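Local coordinates for nucleoporin nup120 (Schizosaccharomyces pombe, PDB 4GQ2), which serves as a structural constituent of the nuclear pore complex, whose nucleoporins build the pore and can dock transiently associated transport factors, at residues N469-L472 with S473-S477; S789-H792 with A793-S797; E932-S935 with I936-H940. One frame throughout, in Å; residues are numbered along the deposited sequence.

Contact 1: N469-L472 with S473-S477; sequences NAVL and SSIVS
Chi1 of 74° swings Ser474 OG back between its own backbone N and carbonyl carbon, where it meets Val471 O, while Leu472 carries CG anti to the backbone N (chi1 -178°), which lays its CD2 alongside Val476 CG2. The hydroxyl of Ser474 donates to Val471 O at 3.1 Å, tilted out of the carbonyl plane, and Ile475 N donates to the same oxygen at 3.1 Å. Both donors come from the same face of the peptide plane, so one carbonyl is gripped by two bonds while a buried hydroxyl is satisfied within the helix. One turn apart, Leu472 and Val476 lie side by side and point the same way, with Leu472 CD2 3.6 Å from Val476 CG2. Val471 and Ile475 run in parallel fashion too, but more loosely, Val471 CG1 standing 4.1 Å from Ile475 CD1. Backbone bonds from Ser473 to Asn469, Ser474 to Ala470 and Val476 to Leu472 complete the turn. Val471 and Ile475 face Trp503 of helix 492-515, whereas Leu472 and Ser473 pack against the chain of another protein. This regular alpha-helical stretch of helix 464-478, with a serine hydroxyl bonded to the i-3 carbonyl, packs on helices 434-443 and 492-515 within the Nup120/160 beta-propeller family region.

Contact 2: S789-H792 with A793-S797; sequences SPLH and ATVIS
Hydrogen bonding dominates where Thr794 meets Pro790. Thr794 OG1 gives a short bond of 2.7 Å to Pro790 O, and Thr794 N gives a second of 3.0 Å to the same oxygen from above the carbonyl plane. With chi1 at -56°, OG1 stands beside its own backbone N, which lets hydroxyl and amide share one acceptor. Val795 N adds an almost straight bond to Leu791 O (179° at the hydrogen), Ile796 N bonds His792 O, and Ala793 N makes a weak bond to the carbonyl oxygen of Ser789, the N-cap residue. One turn on, Ser797 OG and Ser797 N grip Ala793 O from opposite faces of its plane, OG at 2.6 Å.

The CH-pi contact is made by Ile796 CG1, which sits over one face of the His792 ring, 3.9 Å from its centroid and 29° off the normal; the nearest ring atom, NE2, is 3.5 Å from CG1. Apolar packing is slighter, Leu791 CD1 lying 4.3 Å from Val795 CG2. Those two side chains turn to helix 672-703, Leu791 on Val678 and Val795 on Val681. Thr794 OG1 is also bonded to Ser780 N, so this buried hydroxyl ties the first turn of the helix to the preceding strand.

Contact 3: E932-S935 with I936-H940; sequences EDLS and IAITH
The backbone of 932-940 forms regular alpha-helix, with Ile936 N bonded to Glu932 O at 2.8 Å and the next three amides, from Ala937 to Thr939, each bonded to the carbonyl four residues earlier. Leu934 and Ile938 make the buried side-chain pair. They cross obliquely, one methyl against another, with Leu934 CD1 3.8 Å from Ile938 CD1. Leu934 carries CG anti to the backbone N (chi1 175°), which sends its branch forward along the helix to meet Ile938. Both continue into the protein: Leu934 packs on Tyr890 and Asn894, Ile938 on Ala923 and Asp924 of helix 913-925.

On the exposed side, Ile936 reaches back toward the first turn. Its CD1 lies 3.4 Å from the backbone Glu932 O and 3.8 Å from Glu932 CG, meeting the carbonyl and the aliphatic stem and not the carboxylate. The other branch of Ile936 is placed over a face of the His940 ring, CG2 standing 3.4 Å above the plane and offset toward the rim.

The hydroxyls bond back to backbone carbonyls. Thr939 OG1, set between its own backbone N and carbonyl carbon (chi1 68°), donates to Ile936 O at 3.0 Å, tilted from the carbonyl plane; His940 N donates to the same oxygen. Thr939 CG2 meanwhile lies 3.2 Å from Ser935 O. Ser935 OG bonds to Asp931 O, and the side chain of Asp931 accepts from Leu934 N through OD1, an arrangement that secures the amino end of the helix. With Leu934 and Ile938 turned inward, against loop residues Tyr890 and Asn894 and helix 913-925, and a mixed, mostly polar side outward, this is a surface alpha-helix with one buried flank, the last helix in the chain, within the region assigned to the HEAT repeats of Nup120.

How the contacts relate
The three contacts are successive in sequence and none touches another: the centres of contacts 1 and 2 are about 39 Å apart, and that of contact 3 is about 52 Å from contact 2's and 59 Å from contact 1's. Each lies within a different helix (464-478, 790-803 and 932-949), and the surroundings differ. Contact 2, nearest the middle of the chain, is buried among segments of the same chain. Contact 1 is mostly buried too, but partly by another protein. Contact 3 lies far out, with only its Leu934 and Ile938 side buried. All three use hydroxyls on backbone carbonyls; a histidine ring packs against an isoleucine in contacts 2 and 3 each, whereas carboxylates appear in contact 3 alone.

Contact 1: N469-L472 with S473-S477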
ATOM      1  N   ASN A 469      10.889  -0.616   8.564  1.00 34.11           N
ATOM      2  CA  ASN A 469      11.506   0.091   9.683  1.00 40.83           C
ATOM      3  C   ASN A 469      13.025  -0.080   9.757  1.00 41.23           C
ATOM      4  O   ASN A 469      13.739   0.844  10.142  1.00 42.08           O
ATOM      5  CB  ASN A 469      10.854  -0.338  11.000  1.00 39.03           C
ATOM      6  CG  ASN A 469       9.367  -0.023  11.040  1.00 52.65           C
ATOM      7  OD1 ASN A 469       8.883   0.882  10.348  1.00 64.07           O
ATOM      8  ND2 ASN A 469       8.632  -0.773  11.843  1.00 46.72           N
ATOM      9  N   ALA A 470      13.502  -1.265   9.378  1.00 33.51           N
ATOM     10  CA  ALA A 470      14.912  -1.577   9.426  1.00 36.96           C
ATOM     11  C   ALA A 470      15.644  -0.815   8.320  1.00 43.65           C
ATOM     12  O   ALA A 470      16.742  -0.302   8.543  1.00 43.73           O
ATOM     13  CB  ALA A 470      15.126  -3.081   9.301  1.00 31.46           C
ATOM     14  N   VAL A 471      15.019  -0.735   7.142  1.00 41.37           N
ATOM     15  CA  VAL A 471      15.567   0.031   6.022  1.00 37.58           C
ATOM     16  C   VAL A 471      15.665   1.497   6.400  1.00 39.12           C
ATOM     17  O   VAL A 471      16.737   2.082   6.299  1.00 43.66           O
ATOM     18  CB  VAL A 471      14.744  -0.144   4.718  1.00 37.61           C
ATOM     19  CG1 VAL A 471      15.123   0.911   3.691  1.00 39.14           C
ATOM     20  CG2 VAL A 471      14.981  -1.516   4.115  1.00 30.75           C
ATOM     21  N   LEU A 472      14.553   2.076   6.862  1.00 39.22           N
ATOM     22  CA  LEU A 472      14.527   3.478   7.255  1.00 36.11           C
ATOM     23  C   LEU A 472      15.525   3.748   8.375  1.00 42.24           C
ATOM     24  O   LEU A 472      16.285   4.722   8.324  1.00 35.92           O
ATOM     25  CB  LEU A 472      13.119   3.925   7.681  1.00 31.51           C
ATOM     26  CG  LEU A 472      12.974   5.415   8.060  1.00 31.89           C
ATOM     27  CD1 LEU A 472      11.574   5.944   7.788  1.00 36.37           C
ATOM     28  CD2 LEU A 472      13.365   5.687   9.508  1.00 32.64           C
ATOM     29  N   SER A 473      15.498   2.890   9.391  1.00 41.41           N
ATOM     30  CA  SER A 473      16.369   3.038  10.549  1.00 41.61           C
ATOM     31  C   SER A 473      17.838   3.058  10.152  1.00 36.54           C
ATOM     32  O   SER A 473      18.591   3.895  10.624  1.00 46.61           O
ATOM     33  CB  SER A 473      16.115   1.923  11.565  1.00 39.93           C
ATOM     34  OG  SER A 473      17.056   1.987  12.615  1.00 47.81           O
ATOM     35  N   SER A 474      18.239   2.137   9.283  1.00 39.46           N
ATOM     36  CA  SER A 474      19.643   2.012   8.924  1.00 39.84           C
ATOM     37  C   SER A 474      20.140   3.173   8.048  1.00 44.69           C
ATOM     38  O   SER A 474      21.304   3.556   8.138  1.00 48.45           O
ATOM     39  CB  SER A 474      19.915   0.664   8.260  1.00 43.81           C
ATOM     40  OG  SER A 474      19.411   0.641   6.942  1.00 59.10           O
ATOM     41  N   ILE A 475      19.267   3.723   7.205  1.00 41.16           N
ATOM     42  CA  ILE A 475      19.601   4.916   6.422  1.00 38.36           C
ATOM     43  C   ILE A 475      19.662   6.176   7.289  1.00 40.90           C
ATOM     44  O   ILE A 475      20.605   6.964   7.175  1.00 38.64           O
ATOM     45  CB  ILE A 475      18.640   5.106   5.235  1.00 38.08           C
ATOM     46  CG1 ILE A 475      19.131   4.271   4.061  1.00 42.50           C
ATOM     47  CG2 ILE A 475      18.568   6.568   4.805  1.00 36.80           C
ATOM     48  CD1 ILE A 475      18.019   3.762   3.181  1.00 52.02           C
ATOM     49  N   VAL A 476      18.669   6.349   8.163  1.00 38.44           N
ATOM     50  CA  VAL A 476      18.614   7.506   9.067  1.00 37.06           C
ATOM     51  C   VAL A 476      19.811   7.520  10.028  1.00 38.52           C
ATOM     52  O   VAL A 476      20.304   8.581  10.389  1.00 48.56           O
ATOM     53  CB  VAL A 476      17.246   7.593   9.800  1.00 34.77           C
ATOM     54  CG1 VAL A 476      17.240   8.658  10.891  1.00 33.02           C
ATOM     55  CG2 VAL A 476      16.150   7.906   8.795  1.00 38.40           C
ATOM     56  N   SER A 477      20.296   6.339  10.404  1.00 40.61           N
ATOM     57  CA  SER A 477      21.414   6.214  11.345  1.00 47.56           C
ATOM     58  C   SER A 477      22.778   6.566  10.739  1.00 49.80           C
ATOM     59  O   SER A 477      23.695   6.919  11.463  1.00 50.33           O
ATOM     60  CB  SER A 477      21.464   4.801  11.925  1.00 41.86           C
ATOM     61  OG  SER A 477      21.874   3.881  10.933  1.00 46.51           O
TER

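Contact 2: S789-H792 with A793-S797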
ATOM      1  N   SER A 789      -9.776 -15.828 -18.759  1.00 71.50           N
ATOM      2  CA  SER A 789      -9.389 -16.176 -17.383  1.00 64.63           C
ATOM      3  C   SER A 789     -10.095 -15.296 -16.348  1.00 58.36           C
ATOM      4  O   SER A 789     -10.458 -14.153 -16.655  1.00 57.45           O
ATOM      5  CB  SER A 789      -7.879 -16.014 -17.209  1.00 66.67           C
ATOM      6  OG  SER A 789      -7.514 -14.641 -17.231  1.00 67.30           O
ATOM      7  N   PRO A 790     -10.264 -15.809 -15.110  1.00 47.09           N
ATOM      8  CA  PRO A 790     -10.849 -15.009 -14.023  1.00 47.60           C
ATOM      9  C   PRO A 790     -10.018 -13.773 -13.692  1.00 44.40           C
ATOM     10  O   PRO A 790     -10.524 -12.849 -13.047  1.00 45.51           O
ATOM     11  CB  PRO A 790     -10.855 -15.969 -12.830  1.00 49.77           C
ATOM     12  CG  PRO A 790      -9.818 -16.989 -13.156  1.00 56.52           C
ATOM     13  CD  PRO A 790      -9.899 -17.159 -14.648  1.00 51.78           C
ATOM     14  N   LEU A 791      -8.760 -13.756 -14.130  1.00 41.40           N
ATOM     15  CA  LEU A 791      -7.911 -12.579 -13.962  1.00 42.53           C
ATOM     16  C   LEU A 791      -8.467 -11.376 -14.720  1.00 48.85           C
ATOM     17  O   LEU A 791      -8.773 -10.352 -14.108  1.00 54.31           O
ATOM     18  CB  LEU A 791      -6.473 -12.870 -14.384  1.00 50.69           C
ATOM     19  CG  LEU A 791      -5.505 -11.685 -14.476  1.00 54.84           C
ATOM     20  CD1 LEU A 791      -5.332 -10.970 -13.140  1.00 47.89           C
ATOM     21  CD2 LEU A 791      -4.165 -12.179 -15.001  1.00 59.57           C
ATOM     22  N   HIS A 792      -8.611 -11.510 -16.040  1.00 49.50           N
ATOM     23  CA  HIS A 792      -9.179 -10.447 -16.869  1.00 43.22           C
ATOM     24  C   HIS A 792     -10.576 -10.046 -16.445  1.00 48.46           C
ATOM     25  O   HIS A 792     -10.940  -8.864 -16.510  1.00 46.51           O
ATOM     26  CB  HIS A 792      -9.165 -10.852 -18.343  1.00 49.87           C
ATOM     27  CG  HIS A 792      -9.701  -9.783 -19.266  1.00 44.77           C
ATOM     28  ND1 HIS A 792      -8.935  -8.774 -19.724  1.00 52.92           N
ATOM     29  CD2 HIS A 792     -10.979  -9.568 -19.776  1.00 46.41           C
ATOM     30  CE1 HIS A 792      -9.678  -7.961 -20.501  1.00 51.58           C
ATOM     31  NE2 HIS A 792     -10.929  -8.447 -20.531  1.00 49.38           N
ATOM     32  N   ALA A 793     -11.375 -11.015 -16.001  1.00 42.48           N
ATOM     33  CA  ALA A 793     -12.755 -10.728 -15.605  1.00 46.59           C
ATOM     34  C   ALA A 793     -12.810  -9.918 -14.319  1.00 37.10           C
ATOM     35  O   ALA A 793     -13.629  -9.012 -14.192  1.00 44.76           O
ATOM     36  CB  ALA A 793     -13.573 -12.011 -15.476  1.00 47.63           C
ATOM     37  N   THR A 794     -11.944 -10.248 -13.364  1.00 38.13           N
ATOM     38  CA  THR A 794     -11.917  -9.532 -12.085  1.00 38.28           C
ATOM     39  C   THR A 794     -11.472  -8.077 -12.276  1.00 38.10           C
ATOM     40  O   THR A 794     -12.127  -7.147 -11.790  1.00 41.00           O
ATOM     41  CB  THR A 794     -11.077 -10.283 -11.041  1.00 44.91           C
ATOM     42  OG1 THR A 794     -11.596 -11.612 -10.910  1.00 49.90           O
ATOM     43  CG2 THR A 794     -11.125  -9.596  -9.674  1.00 38.59           C
ATOM     44  N   VAL A 795     -10.390  -7.883 -13.026  1.00 38.58           N
ATOM     45  CA  VAL A 795      -9.939  -6.542 -13.365  1.00 35.54           C
ATOM     46  C   VAL A 795     -11.101  -5.750 -13.958  1.00 43.47           C
ATOM     47  O   VAL A 795     -11.532  -4.742 -13.382  1.00 45.84           O
ATOM     48  CB  VAL A 795      -8.744  -6.569 -14.337  1.00 34.40           C
ATOM     49  CG1 VAL A 795      -8.309  -5.152 -14.678  1.00 34.04           C
ATOM     50  CG2 VAL A 795      -7.583  -7.352 -13.735  1.00 29.36           C
ATOM     51  N   ILE A 796     -11.621  -6.234 -15.087  1.00 46.61           N
ATOM     52  CA  ILE A 796     -12.703  -5.560 -15.812  1.00 44.92           C
ATOM     53  C   ILE A 796     -13.895  -5.265 -14.906  1.00 43.05           C
ATOM     54  O   ILE A 796     -14.427  -4.153 -14.917  1.00 52.36           O
ATOM     55  CB  ILE A 796     -13.115  -6.356 -17.082  1.00 51.79           C
ATOM     56  CG1 ILE A 796     -12.131  -6.092 -18.226  1.00 48.21           C
ATOM     57  CG2 ILE A 796     -14.531  -6.017 -17.531  1.00 54.68           C
ATOM     58  CD1 ILE A 796     -12.178  -4.687 -18.794  1.00 53.83           C
ATOM     59  N   SER A 797     -14.296  -6.248 -14.102  1.00 45.64           N
ATOM     60  CA  SER A 797     -15.404  -6.059 -13.162  1.00 52.36           C
ATOM     61  C   SER A 797     -15.100  -4.966 -12.142  1.00 48.99           C
ATOM     62  O   SER A 797     -15.950  -4.108 -11.880  1.00 44.89           O
ATOM     63  CB  SER A 797     -15.743  -7.367 -12.445  1.00 58.70           C
ATOM     64  OG  SER A 797     -16.007  -8.394 -13.384  1.00 73.48           O
TER

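Contact 3: E932-S935 with I936-H940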
ATOM      1  N   GLU A 932     -45.175  -0.078  24.881  1.00 62.96           N
ATOM      2  CA  GLU A 932     -44.803  -0.429  26.250  1.00 67.67           C
ATOM      3  C   GLU A 932     -43.526  -1.265  26.253  1.00 55.57           C
ATOM      4  O   GLU A 932     -42.658  -1.094  27.113  1.00 50.69           O
ATOM      5  CB  GLU A 932     -45.947  -1.176  26.952  1.00 72.07           C
ATOM      6  CG  GLU A 932     -45.785  -1.293  28.464  1.00 84.97           C
ATOM      7  CD  GLU A 932     -46.867  -2.129  29.130  1.00104.05           C
ATOM      8  OE1 GLU A 932     -47.441  -3.030  28.473  1.00 98.88           O
ATOM      9  OE2 GLU A 932     -47.138  -1.887  30.327  1.00105.03           O
ATOM     10  N   ASP A 933     -43.419  -2.162  25.278  1.00 46.56           N
ATOM     11  CA  ASP A 933     -42.267  -3.047  25.176  1.00 60.05           C
ATOM     12  C   ASP A 933     -40.996  -2.249  24.949  1.00 59.99           C
ATOM     13  O   ASP A 933     -39.934  -2.581  25.495  1.00 53.55           O
ATOM     14  CB  ASP A 933     -42.467  -4.070  24.056  1.00 60.12           C
ATOM     15  CG  ASP A 933     -43.634  -5.006  24.325  1.00 64.01           C
ATOM     16  OD1 ASP A 933     -43.665  -5.630  25.413  1.00 65.47           O
ATOM     17  OD2 ASP A 933     -44.518  -5.118  23.446  1.00 63.58           O
ATOM     18  N   LEU A 934     -41.118  -1.189  24.151  1.00 57.33           N
ATOM     19  CA  LEU A 934     -39.998  -0.302  23.871  1.00 53.39           C
ATOM     20  C   LEU A 934     -39.661   0.536  25.098  1.00 51.73           C
ATOM     21  O   LEU A 934     -38.489   0.666  25.455  1.00 48.70           O
ATOM     22  CB  LEU A 934     -40.299   0.583  22.663  1.00 48.59           C
ATOM     23  CG  LEU A 934     -39.306   1.679  22.266  1.00 49.37           C
ATOM     24  CD1 LEU A 934     -37.876   1.162  22.125  1.00 48.89           C
ATOM     25  CD2 LEU A 934     -39.790   2.316  20.972  1.00 51.57           C
ATOM     26  N   SER A 935     -40.699   1.073  25.740  1.00 53.57           N
ATOM     27  CA  SER A 935     -40.560   1.865  26.961  1.00 59.27           C
ATOM     28  C   SER A 935     -39.828   1.077  28.033  1.00 52.20           C
ATOM     29  O   SER A 935     -38.877   1.573  28.644  1.00 53.53           O
ATOM     30  CB  SER A 935     -41.934   2.301  27.477  1.00 54.96           C
ATOM     31  OG  SER A 935     -42.487   3.298  26.641  1.00 46.41           O
ATOM     32  N   ILE A 936     -40.271  -0.161  28.234  1.00 49.54           N
ATOM     33  CA  ILE A 936     -39.675  -1.061  29.215  1.00 54.38           C
ATOM     34  C   ILE A 936     -38.201  -1.292  28.897  1.00 51.74           C
ATOM     35  O   ILE A 936     -37.352  -1.176  29.784  1.00 46.88           O
ATOM     36  CB  ILE A 936     -40.452  -2.401  29.295  1.00 52.84           C
ATOM     37  CG1 ILE A 936     -41.735  -2.217  30.117  1.00 59.60           C
ATOM     38  CG2 ILE A 936     -39.587  -3.508  29.889  1.00 51.26           C
ATOM     39  CD1 ILE A 936     -42.832  -3.214  29.802  1.00 72.24           C
ATOM     40  N   ALA A 937     -37.909  -1.594  27.628  1.00 49.27           N
ATOM     41  CA  ALA A 937     -36.548  -1.892  27.187  1.00 50.42           C
ATOM     42  C   ALA A 937     -35.611  -0.704  27.388  1.00 48.50           C
ATOM     43  O   ALA A 937     -34.458  -0.884  27.780  1.00 56.78           O
ATOM     44  CB  ALA A 937     -36.533  -2.346  25.735  1.00 50.77           C
ATOM     45  N   ILE A 938     -36.121   0.501  27.138  1.00 43.50           N
ATOM     46  CA  ILE A 938     -35.357   1.732  27.345  1.00 46.86           C
ATOM     47  C   ILE A 938     -35.052   1.980  28.824  1.00 47.33           C
ATOM     48  O   ILE A 938     -33.910   2.278  29.173  1.00 51.46           O
ATOM     49  CB  ILE A 938     -36.063   2.962  26.721  1.00 53.53           C
ATOM     50  CG1 ILE A 938     -35.973   2.902  25.192  1.00 48.65           C
ATOM     51  CG2 ILE A 938     -35.465   4.271  27.241  1.00 54.08           C
ATOM     52  CD1 ILE A 938     -36.802   3.944  24.469  1.00 43.88           C
ATOM     53  N   THR A 939     -36.065   1.860  29.684  1.00 50.68           N
ATOM     54  CA  THR A 939     -35.877   2.089  31.121  1.00 52.37           C
ATOM     55  C   THR A 939     -34.984   1.009  31.713  1.00 56.11           C
ATOM     56  O   THR A 939     -34.220   1.271  32.649  1.00 54.82           O
ATOM     57  CB  THR A 939     -37.201   2.149  31.911  1.00 62.72           C
ATOM     58  OG1 THR A 939     -37.813   0.854  31.923  1.00 79.71           O
ATOM     59  CG2 THR A 939     -38.164   3.173  31.310  1.00 58.60           C
ATOM     60  N   HIS A 940     -35.089  -0.202  31.162  1.00 52.04           N
ATOM     61  CA  HIS A 940     -34.151  -1.285  31.470  1.00 55.75           C
ATOM     62  C   HIS A 940     -32.739  -0.848  31.179  1.00 61.30           C
ATOM     63  O   HIS A 940     -31.869  -0.936  32.050  1.00 53.28           O
ATOM     64  CB  HIS A 940     -34.492  -2.535  30.668  1.00 55.02           C
ATOM     65  CG  HIS A 940     -35.608  -3.365  31.265  1.00 64.16           C
ATOM     66  ND1 HIS A 940     -35.800  -4.656  30.938  1.00 66.40           N
ATOM     67  CD2 HIS A 940     -36.590  -3.048  32.204  1.00 56.68           C
ATOM     68  CE1 HIS A 940     -36.857  -5.137  31.617  1.00 63.56           C
ATOM     69  NE2 HIS A 940     -37.335  -4.152  32.392  1.00 59.75           N
TER